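Local coordinates for envelope glycoprotein (Thogoto virus, PDB 5XEA), which probably binds a host-cell receptor and then drives fusion of the viral and host membranes, at residues 148-153 with 163-168. Numbering follows the deposited sequence.
With NAG (2-acetamido-2-deoxy-beta-D-glucopyranose), chain E.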
loop_
_atom_site.group_PDB
_atom_site.type_symbol
_atom_site.label_atom_id
_atom_site.label_comp_id
_atom_site.label_asym_id
_atom_site.label_seq_id
_atom_site.Cartn_x
_atom_site.Cartn_y
_atom_site.Cartn_z
ATOM N N PRO B 148 6.032 15.113 -15.863
ATOM C CA PRO B 148 6.871 13.921 -15.732
ATOM C C PRO B 148 6.047 12.729 -15.266
ATOM O O PRO B 148 5.242 12.831 -14.337
ATOM C CB PRO B 148 7.898 14.338 -14.674
ATOM C CG PRO B 148 7.161 15.294 -13.813
ATOM C CD PRO B 148 6.216 16.049 -14.737
ATOM N N VAL B 149 6.263 11.584 -15.910
ATOM C CA VAL B 149 5.647 10.330 -15.500
ATOM C C VAL B 149 6.739 9.277 -15.317
ATOM O O VAL B 149 7.694 9.219 -16.103
ATOM C CB VAL B 149 4.590 9.854 -16.515
ATOM C CG1 VAL B 149 3.384 10.865 -16.602
ATOM C CG2 VAL B 149 5.230 9.623 -17.862
ATOM N N PHE B 150 6.601 8.447 -14.284
ATOM C CA PHE B 150 7.599 7.401 -14.083
ATOM C C PHE B 150 7.416 6.304 -15.128
ATOM O O PHE B 150 6.398 6.237 -15.829
ATOM C CB PHE B 150 7.528 6.809 -12.665
ATOM C CG PHE B 150 6.204 6.129 -12.331
ATOM C CD1 PHE B 150 5.974 4.804 -12.670
ATOM C CD2 PHE B 150 5.216 6.818 -11.645
ATOM C CE1 PHE B 150 4.767 4.194 -12.346
ATOM C CE2 PHE B 150 4.027 6.220 -11.313
ATOM C CZ PHE B 150 3.794 4.912 -11.660
ATOM N N PHE B 151 8.420 5.432 -15.234
ATOM C CA PHE B 151 8.404 4.389 -16.247
ATOM C C PHE B 151 9.150 3.179 -15.703
ATOM O O PHE B 151 9.723 3.222 -14.615
ATOM C CB PHE B 151 9.022 4.889 -17.563
ATOM C CG PHE B 151 10.479 5.286 -17.434
ATOM C CD1 PHE B 151 11.487 4.364 -17.659
ATOM C CD2 PHE B 151 10.829 6.573 -17.061
ATOM C CE1 PHE B 151 12.833 4.726 -17.523
ATOM C CE2 PHE B 151 12.149 6.946 -16.921
ATOM C CZ PHE B 151 13.159 6.017 -17.148
ATOM N N ASN B 152 9.099 2.082 -16.459
ATOM C CA ASN B 152 9.910 0.904 -16.214
ATOM C C ASN B 152 10.880 0.710 -17.371
ATOM O O ASN B 152 10.693 1.264 -18.460
ATOM C CB ASN B 152 9.055 -0.363 -16.074
ATOM C CG ASN B 152 8.306 -0.428 -14.752
ATOM O OD1 ASN B 152 8.728 0.148 -13.740
ATOM N ND2 ASN B 152 7.190 -1.145 -14.755
ATOM N N LEU B 153 11.922 -0.083 -17.125
ATOM C CA LEU B 153 12.694 -0.672 -18.208
ATOM C C LEU B 153 12.267 -2.121 -18.375
ATOM O O LEU B 153 11.708 -2.728 -17.465
ATOM C CB LEU B 153 14.202 -0.591 -17.942
ATOM C CG LEU B 153 14.900 0.772 -17.971
ATOM C CD1 LEU B 153 16.418 0.564 -17.781
ATOM C CD2 LEU B 153 14.588 1.553 -19.246
ATOM N N SER B 163 9.675 1.225 -20.969
ATOM C CA SER B 163 8.314 0.701 -20.879
ATOM C C SER B 163 7.424 1.821 -20.362
ATOM O O SER B 163 7.436 2.131 -19.169
ATOM C CB SER B 163 8.268 -0.528 -19.969
ATOM O OG SER B 163 6.964 -1.081 -19.891
ATOM N N THR B 164 6.665 2.427 -21.270
ATOM C CA THR B 164 5.767 3.514 -20.926
ATOM C C THR B 164 4.475 2.938 -20.368
ATOM O O THR B 164 3.891 2.017 -20.950
ATOM C CB THR B 164 5.510 4.384 -22.156
ATOM O OG1 THR B 164 6.649 5.224 -22.363
ATOM C CG2 THR B 164 4.217 5.251 -22.003
ATOM N N LEU B 165 4.051 3.467 -19.225
ATOM C CA LEU B 165 2.956 2.901 -18.448
ATOM C C LEU B 165 1.676 3.670 -18.756
ATOM O O LEU B 165 1.601 4.883 -18.522
ATOM C CB LEU B 165 3.295 2.951 -16.954
ATOM C CG LEU B 165 4.673 2.342 -16.608
ATOM C CD1 LEU B 165 5.004 2.462 -15.133
ATOM C CD2 LEU B 165 4.704 0.896 -17.012
ATOM N N LEU B 166 0.691 2.980 -19.285
ATOM C CA LEU B 166 -0.527 3.716 -19.601
ATOM C C LEU B 166 -1.553 3.548 -18.483
ATOM O O LEU B 166 -1.522 2.557 -17.751
ATOM C CB LEU B 166 -1.114 3.222 -20.929
ATOM C CG LEU B 166 -0.207 3.300 -22.165
ATOM C CD1 LEU B 166 -0.901 2.704 -23.390
ATOM C CD2 LEU B 166 0.231 4.730 -22.454
ATOM N N PRO B 167 -2.499 4.485 -18.308
ATOM C CA PRO B 167 -3.413 4.391 -17.151
ATOM C C PRO B 167 -4.420 3.246 -17.222
ATOM O O PRO B 167 -4.998 2.902 -16.175
ATOM C CB PRO B 167 -4.102 5.762 -17.123
ATOM C CG PRO B 167 -3.791 6.400 -18.429
ATOM C CD PRO B 167 -2.517 5.820 -18.926
ATOM N N ASN B 168 -4.605 2.597 -18.370
ATOM C CA ASN B 168 -5.441 1.396 -18.419
ATOM C C ASN B 168 -4.667 0.105 -18.169
ATOM O O ASN B 168 -5.232 -0.982 -18.329
ATOM C CB ASN B 168 -6.171 1.286 -19.759
ATOM C CG ASN B 168 -5.226 1.175 -20.953
ATOM O OD1 ASN B 168 -4.017 0.975 -20.806
ATOM N ND2 ASN B 168 -5.790 1.308 -22.155
HETATM C C1 NAG E . -5.049 1.244 -23.389
HETATM C C2 NAG E . -5.778 0.446 -24.477
HETATM C C3 NAG E . -5.074 0.595 -25.833
HETATM C C4 NAG E . -4.823 2.059 -26.173
HETATM C C5 NAG E . -4.058 2.694 -25.011
HETATM C C6 NAG E . -3.794 4.173 -25.160
HETATM C C7 NAG E . -6.977 -1.524 -23.642
HETATM C C8 NAG E . -6.883 -2.980 -23.309
HETATM N N2 NAG E . -5.859 -0.957 -24.104
HETATM O O3 NAG E . -5.862 -0.023 -26.846
HETATM O O4 NAG E . -4.092 2.123 -27.396
HETATM O O5 NAG E . -4.845 2.570 -23.823
HETATM O O6 NAG E . -4.932 4.927 -24.768
HETATM O O7 NAG E . -8.020 -0.890 -23.502
HETATM O O HOH W 1 5.591 5.734 -18.507
HETATM O O HOH W 2 6.405 -2.385 -17.360
#
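F150 holds CG between its backbone N and carbonyl carbon (chi1 62°), whereas L165 sets CG anti to its carbonyl carbon (chi1 -52°). The two side chains cross at about a right angle, and L165 CD1 comes obliquely to the ring, 3.3 Å from F150 CE1. The other methyl, L165 CD2, lies 3.9 Å from N152 ND2, so the leucine fork spans both residues. Beyond it the backbones form an antiparallel hydrogen-bonded pair. N152 N donates to S163 O at 3.2 Å, nearly straight at 169°; S163 N returns a shorter bond to N152 O, 2.7 Å. F150 O and L165 N, 5.0 Å apart, are bridged by a water instead of bonding directly; it donates to the first and accepts from the second, 2.8 Å from each. A second water joins N152 ND2 to S163 OG, on the sheet face their CB atoms share. Each side chain has a further partner, R414 for N152 OD1 and E173 for S163 OG. At the far end, N168 ND2 carries a glycan through a 1.4 Å bond to NAG C1, while L166 CD1 packs 3.5 Å from NAG C5. The contact belongs to the beta hairpin of strands 133-156 and 159-165; strand 171-174 pairs with the latter, and W423 of helix 421-437 packs against V149, L166 and P167.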